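CRISPR-associated endoribonuclease Cas2 (Thermococcus onnurineus, PDB 5G4D) probably acts as a magnesium-dependent, single-strand-specific endoribonuclease and, as a dimer, joins the Cas1 dimer in the adaptation machinery of CRISPR immunity. Local coordinates at residues A[14-19]-A[58-63]; A[23-28]-A[34-39]. All blocks are in the same frame, centred on the assembly; numbering follows the deposited sequence.

Interaction 1: residues A[14-19]-A[58-63]. Unlike the reference sequence in segment 14-19: Arg19 (reference Lys).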
loop_
_atom_site.group_PDB
_atom_site.type_symbol
_atom_site.label_atom_id
_atom_site.label_comp_id
_atom_site.label_asym_id
_atom_site.label_seq_id
_atom_site.Cartn_x
_atom_site.Cartn_y
_atom_site.Cartn_z
ATOM N N VAL A 14 14.654 -6.250 -8.636
ATOM C CA VAL A 14 15.653 -5.214 -8.398
ATOM C C VAL A 14 16.129 -4.554 -9.692
ATOM O O VAL A 14 16.518 -3.381 -9.682
ATOM C CB VAL A 14 16.838 -5.805 -7.605
ATOM C CG1 VAL A 14 17.571 -6.834 -8.433
ATOM C CG2 VAL A 14 17.777 -4.706 -7.207
ATOM N N GLU A 15 16.134 -5.282 -10.815
ATOM C CA GLU A 15 16.619 -4.686 -12.062
ATOM C C GLU A 15 15.691 -3.611 -12.599
ATOM O O GLU A 15 16.105 -2.827 -13.465
ATOM C CB GLU A 15 16.797 -5.739 -13.158
ATOM C CG GLU A 15 17.903 -6.732 -12.935
ATOM C CD GLU A 15 17.447 -7.932 -12.130
ATOM O OE1 GLU A 15 16.373 -7.868 -11.483
ATOM O OE2 GLU A 15 18.170 -8.954 -12.146
ATOM N N ARG A 16 14.451 -3.569 -12.125
ATOM C CA ARG A 16 13.446 -2.697 -12.697
ATOM C C ARG A 16 12.802 -1.758 -11.694
ATOM O O ARG A 16 12.082 -0.840 -12.114
ATOM C CB ARG A 16 12.347 -3.539 -13.364
ATOM C CG ARG A 16 12.850 -4.401 -14.515
ATOM C CD ARG A 16 11.740 -5.225 -15.131
ATOM N NE ARG A 16 11.242 -6.273 -14.244
ATOM C CZ ARG A 16 11.819 -7.461 -14.094
ATOM N NH1 ARG A 16 12.920 -7.755 -14.772
ATOM N NH2 ARG A 16 11.291 -8.367 -13.283
ATOM N N VAL A 17 13.034 -1.946 -10.393
ATOM C CA VAL A 17 12.217 -1.266 -9.392
ATOM C C VAL A 17 12.476 0.234 -9.405
ATOM O O VAL A 17 11.540 1.039 -9.292
ATOM C CB VAL A 17 12.441 -1.877 -7.993
ATOM C CG1 VAL A 17 13.885 -1.688 -7.509
ATOM C CG2 VAL A 17 11.436 -1.276 -6.991
ATOM N N ASN A 18 13.729 0.643 -9.588
ATOM C CA ASN A 18 14.030 2.060 -9.470
ATOM C C ASN A 18 13.553 2.861 -10.681
ATOM O O ASN A 18 13.285 4.057 -10.538
ATOM C CB ASN A 18 15.530 2.237 -9.181
ATOM C CG ASN A 18 15.895 1.829 -7.737
ATOM O OD1 ASN A 18 15.341 2.366 -6.771
ATOM N ND2 ASN A 18 16.798 0.859 -7.592
ATOM N N ARG A 19 13.366 2.229 -11.845
ATOM C CA ARG A 19 12.704 2.922 -12.948
ATOM C C ARG A 19 11.204 3.075 -12.701
ATOM O O ARG A 19 10.607 4.076 -13.117
ATOM C CB ARG A 19 12.944 2.185 -14.265
ATOM C CG ARG A 19 14.400 2.200 -14.739
ATOM C CD ARG A 19 14.484 2.439 -16.239
ATOM N NE ARG A 19 13.915 3.734 -16.613
ATOM C CZ ARG A 19 14.604 4.872 -16.667
ATOM N NH1 ARG A 19 15.901 4.879 -16.374
ATOM N NH2 ARG A 19 13.998 6.003 -17.016
ATOM N N GLU A 58 5.732 -8.631 -16.626
ATOM C CA GLU A 58 4.451 -9.088 -16.108
ATOM C C GLU A 58 4.474 -10.533 -15.627
ATOM O O GLU A 58 3.536 -10.950 -14.944
ATOM C CB GLU A 58 3.364 -8.878 -17.167
ATOM C CG GLU A 58 2.962 -7.415 -17.299
ATOM C CD GLU A 58 2.044 -7.143 -18.480
ATOM O OE1 GLU A 58 0.893 -7.632 -18.470
ATOM O OE2 GLU A 58 2.477 -6.431 -19.419
ATOM N N ASP A 59 5.525 -11.299 -15.928
ATOM C CA ASP A 59 5.666 -12.637 -15.363
ATOM C C ASP A 59 6.291 -12.645 -13.972
ATOM O O ASP A 59 6.187 -13.659 -13.273
ATOM C CB ASP A 59 6.509 -13.523 -16.289
ATOM C CG ASP A 59 5.739 -13.996 -17.499
ATOM O OD1 ASP A 59 4.595 -14.469 -17.325
ATOM O OD2 ASP A 59 6.275 -13.889 -18.624
ATOM N N GLU A 60 6.934 -11.551 -13.557
ATOM C CA GLU A 60 7.655 -11.488 -12.290
ATOM C C GLU A 60 7.077 -10.466 -11.326
ATOM O O GLU A 60 6.913 -10.762 -10.134
ATOM C CB GLU A 60 9.132 -11.148 -12.538
ATOM C CG GLU A 60 9.897 -12.140 -13.383
ATOM C CD GLU A 60 11.330 -12.297 -12.909
ATOM O OE1 GLU A 60 11.996 -11.264 -12.679
ATOM O OE2 GLU A 60 11.782 -13.453 -12.769
ATOM N N ASP A 61 6.787 -9.263 -11.807
ATOM C CA ASP A 61 6.471 -8.129 -10.955
ATOM C C ASP A 61 4.975 -8.053 -10.680
ATOM O O ASP A 61 4.153 -8.628 -11.399
ATOM C CB ASP A 61 6.955 -6.837 -11.611
ATOM C CG ASP A 61 8.424 -6.895 -11.992
ATOM O OD1 ASP A 61 9.198 -7.566 -11.271
ATOM O OD2 ASP A 61 8.811 -6.264 -13.002
ATOM N N SER A 62 4.620 -7.338 -9.614
ATOM C CA SER A 62 3.212 -7.130 -9.306
ATOM C C SER A 62 2.979 -5.694 -8.867
ATOM O O SER A 62 3.673 -5.182 -7.983
ATOM C CB SER A 62 2.725 -8.105 -8.229
ATOM O OG SER A 62 3.221 -7.761 -6.947
ATOM N N VAL A 63 2.001 -5.050 -9.492
ATOM C CA VAL A 63 1.547 -3.719 -9.113
ATOM C C VAL A 63 0.069 -3.830 -8.770
ATOM O O VAL A 63 -0.701 -4.418 -9.535
ATOM C CB VAL A 63 1.762 -2.689 -10.238
ATOM C CG1 VAL A 63 1.372 -1.307 -9.758
ATOM C CG2 VAL A 63 3.203 -2.713 -10.758
HETATM O O HOH W 1 14.363 -9.927 -13.272
#

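Interaction 2: residues A[23-28]-A[34-39]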
loop_
_atom_site.group_PDB
_atom_site.type_symbol
_atom_site.label_atom_id
_atom_site.label_comp_id
_atom_site.label_asym_id
_atom_site.label_seq_id
_atom_site.Cartn_x
_atom_site.Cartn_y
_atom_site.Cartn_z
ATOM N N PHE A 23 9.337 6.777 -12.430
ATOM C CA PHE A 23 8.149 7.082 -13.227
ATOM C C PHE A 23 6.995 7.537 -12.342
ATOM O O PHE A 23 6.313 8.522 -12.648
ATOM C CB PHE A 23 7.740 5.862 -14.058
ATOM C CG PHE A 23 6.411 6.014 -14.767
ATOM C CD1 PHE A 23 6.307 6.774 -15.922
ATOM C CD2 PHE A 23 5.274 5.378 -14.288
ATOM C CE1 PHE A 23 5.087 6.912 -16.580
ATOM C CE2 PHE A 23 4.046 5.514 -14.928
ATOM C CZ PHE A 23 3.954 6.280 -16.086
ATOM N N LEU A 24 6.742 6.819 -11.245
ATOM C CA LEU A 24 5.589 7.173 -10.424
ATOM C C LEU A 24 5.795 8.502 -9.704
ATOM O O LEU A 24 4.818 9.211 -9.426
ATOM C CB LEU A 24 5.280 6.046 -9.435
ATOM C CG LEU A 24 4.642 4.801 -10.076
ATOM C CD1 LEU A 24 4.454 3.718 -9.023
ATOM C CD2 LEU A 24 3.308 5.094 -10.764
ATOM N N ARG A 25 7.047 8.875 -9.422
ATOM C CA ARG A 25 7.305 10.175 -8.806
ATOM C C ARG A 25 6.873 11.316 -9.713
ATOM O O ARG A 25 6.563 12.411 -9.231
ATOM C CB ARG A 25 8.786 10.326 -8.448
ATOM C CG ARG A 25 9.234 9.514 -7.255
ATOM C CD ARG A 25 10.668 9.852 -6.858
ATOM N NE ARG A 25 10.818 11.232 -6.397
ATOM C CZ ARG A 25 11.992 11.836 -6.225
ATOM N NH1 ARG A 25 13.119 11.187 -6.489
ATOM N NH2 ARG A 25 12.043 13.094 -5.801
ATOM N N ARG A 26 6.834 11.082 -11.022
ATOM C CA ARG A 26 6.351 12.101 -11.943
ATOM C C ARG A 26 4.830 12.198 -12.000
ATOM O O ARG A 26 4.310 13.049 -12.730
ATOM C CB ARG A 26 6.894 11.831 -13.345
ATOM C CG ARG A 26 8.410 11.807 -13.439
ATOM C CD ARG A 26 8.850 11.332 -14.814
ATOM N NE ARG A 26 9.884 12.190 -15.361
ATOM C CZ ARG A 26 11.179 11.889 -15.347
ATOM N NH1 ARG A 26 11.588 10.745 -14.826
ATOM N NH2 ARG A 26 12.073 12.732 -15.860
ATOM N N HIS A 27 4.095 11.372 -11.252
ATOM C CA HIS A 27 2.649 11.332 -11.423
ATOM C C HIS A 27 1.900 11.347 -10.098
ATOM O O HIS A 27 0.761 11.820 -10.041
ATOM C CB HIS A 27 2.253 10.096 -12.233
ATOM C CG HIS A 27 2.745 10.126 -13.647
ATOM N ND1 HIS A 27 2.021 10.696 -14.672
ATOM C CD2 HIS A 27 3.896 9.676 -14.202
ATOM C CE1 HIS A 27 2.699 10.583 -15.803
ATOM N NE2 HIS A 27 3.840 9.972 -15.546
ATOM N N LEU A 28 2.530 10.852 -9.033
ATOM C CA LEU A 28 1.842 10.653 -7.766
ATOM C C LEU A 28 2.743 11.041 -6.597
ATOM O O LEU A 28 3.957 11.214 -6.738
ATOM C CB LEU A 28 1.382 9.193 -7.621
ATOM C CG LEU A 28 0.331 8.698 -8.619
ATOM C CD1 LEU A 28 0.116 7.212 -8.468
ATOM C CD2 LEU A 28 -0.990 9.448 -8.424
ATOM N N SER A 34 7.928 1.998 -2.056
ATOM C CA SER A 34 7.067 1.233 -2.960
ATOM C C SER A 34 5.583 1.544 -2.770
ATOM O O SER A 34 4.724 0.729 -3.114
ATOM C CB SER A 34 7.317 -0.270 -2.826
ATOM O OG SER A 34 8.704 -0.537 -2.885
ATOM N N VAL A 35 5.255 2.726 -2.256
ATOM C CA VAL A 35 3.863 3.153 -2.121
ATOM C C VAL A 35 3.718 4.573 -2.646
ATOM O O VAL A 35 4.469 5.463 -2.234
ATOM C CB VAL A 35 3.383 3.098 -0.662
ATOM C CG1 VAL A 35 1.891 3.491 -0.582
ATOM C CG2 VAL A 35 3.651 1.715 -0.057
ATOM N N PHE A 36 2.722 4.790 -3.505
ATOM C CA PHE A 36 2.381 6.107 -4.039
ATOM C C PHE A 36 0.879 6.332 -3.923
ATOM O O PHE A 36 0.090 5.380 -3.883
ATOM C CB PHE A 36 2.812 6.272 -5.518
ATOM C CG PHE A 36 4.305 6.390 -5.716
ATOM C CD1 PHE A 36 5.112 5.270 -5.686
ATOM C CD2 PHE A 36 4.891 7.631 -5.945
ATOM C CE1 PHE A 36 6.500 5.372 -5.857
ATOM C CE2 PHE A 36 6.278 7.754 -6.129
ATOM C CZ PHE A 36 7.080 6.624 -6.092
ATOM N N GLU A 37 0.469 7.603 -3.876
ATOM C CA GLU A 37 -0.963 7.896 -3.898
ATOM C C GLU A 37 -1.216 9.278 -4.496
ATOM O O GLU A 37 -0.322 10.126 -4.546
ATOM C CB GLU A 37 -1.593 7.797 -2.496
ATOM C CG GLU A 37 -1.143 8.854 -1.499
ATOM C CD GLU A 37 -1.897 8.769 -0.177
ATOM O OE1 GLU A 37 -3.028 9.307 -0.109
ATOM O OE2 GLU A 37 -1.362 8.172 0.780
ATOM N N GLY A 38 -2.450 9.496 -4.927
ATOM C CA GLY A 38 -2.852 10.803 -5.425
ATOM C C GLY A 38 -4.101 10.758 -6.276
ATOM O O GLY A 38 -4.616 9.702 -6.649
ATOM N N GLU A 39 -4.594 11.956 -6.589
ATOM C CA GLU A 39 -5.770 12.107 -7.442
ATOM C C GLU A 39 -5.383 12.016 -8.915
ATOM O O GLU A 39 -4.319 12.491 -9.320
ATOM C CB GLU A 39 -6.452 13.450 -7.173
ATOM C CG GLU A 39 -5.478 14.618 -7.081
ATOM C CD GLU A 39 -6.170 15.976 -7.156
ATOM O OE1 GLU A 39 -7.186 16.167 -6.451
ATOM O OE2 GLU A 39 -5.693 16.846 -7.919
#

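Interaction 1: residues A[14-19]-A[58-63]
Arg16 NH2 serves two carboxylates at once, giving one hydrogen to Asp61 OD1 and the other to Glu60 OE1, each bond 3.0 Å long. Alongside it, Arg16 NE donates to Asp61 OD2 at 2.7 Å with an N-H...O angle of 161°, so the guanidinium takes Asp61 side-on, one nitrogen to each oxygen. OD2 offers its syn lone pair. OD1 is also met on the syn side, but from outside the carboxylate plane; the two flat groups are turned 36° against each other. Glu60 comes in at the adjoining NH1/NH2 edge, in the guanidinium plane, crossing the arginine at about a right angle and using the anti lone pair of OE1. The arginine gets there by bending at chi3 (-69°), which turns its NE and NH2 edge toward the 58-63 segment. A water completes the network: it accepts from Arg16 NH1 at 3.0 Å and donates to Glu60 OE1 at 2.8 Å, with a weaker, longer link to Glu15 OE1.

In the ferredoxin-like fold of Cas2, this joins the turn that leads from strand 4-11 into helix 17-25, where Arg16 is the N-cap residue, to the loop just ahead of strand 62-68. Asp61 is the buried partner, and its oxygens have further donors: the backbone N of Ala13 reaches OD1 and that of Asp57 reaches OD2. With these bonds added, rotation of the carboxylate is well fixed. Glu60 lies on the exposed side, where the water sits. The side chain of Asp61 is about 7 Å from that of Asp11, the predicted magnesium ligand, and Ser62 bonds to Asp11 through the backbone, placing the salt-bridge network beside the presumed metal site.

Interaction 2: residues A[23-28]-A[34-39]
Leu24 and Phe36 make the one CH-pi contact: Leu24 CB stands 3.6 Å from the centroid of the Phe36 ring, only 1° off its normal. The methylene is therefore centred over the face, and Leu24 CD1 reaches on past it to touch Phe36 CD1 at 3.7 Å.

Ordinary apolar packing surrounds that CH-pi contact. Leu28 lies against the root of the phenylalanine, its CB 3.9 Å from Phe36 CB, while its CD2 methyl settles 3.8 Å from Gly38 CA. Such a close approach to the strand backbone is possible where the glycine carries no side chain. At the rim of the ring, near its plane, the aliphatic part of Arg25 takes over: CG meets Phe36 CE2 at 3.6 Å, and the chain then turns at chi3 (65°) on its way to the surface.

Polar backbone atoms border the aromatic ring as well. Leu28 O sits at its edge, 3.8 Å from Phe36 CD2. Leu24 O, which receives the backbone N-H of both His27 and Leu28, lies 3.8 Å from Phe36 CD2 too. Phe36 points into this corner with its CG beside the backbone N (chi1 -72°), and Trp30 meets its ring edge-to-face from the neighbouring strand.

The helix thus packs on the sheet of the ferredoxin-like fold, with Tyr10 of strand 4-11 and Ile48 and Leu52 of helix 42-55 also touching Leu24. Glu37 points the other way, its carboxylate bonded to Tyr5 and Arg74 and to Tyr66 of the second subunit. Between segments 23-28 and 34-39 there is neither a hydrogen bond nor a salt bridge, which implies that shape and the burial of apolar surface hold the contact together.

The two contacts lie 15 Å apart, centre to centre, and share helix 17-25: interaction 1 fixes the turn entering its N-terminal end, interaction 2 packs its C-terminal end. Both reach the same four-stranded antiparallel sheet, at strand 62-68 on one edge of the chain's own sheet and at the inner strand 35-40. Along the chain, segments 23-28 and 34-39 fall inside the loop closed by 14-19 and 58-63, so the local helix-to-strand contact is nested within the longer-range one. The helix is therefore tied at one end by charge and at the other by apolar packing, while strand 62-68 pairs with a strand of the second subunit, so that the sheet runs on across the dimer interface.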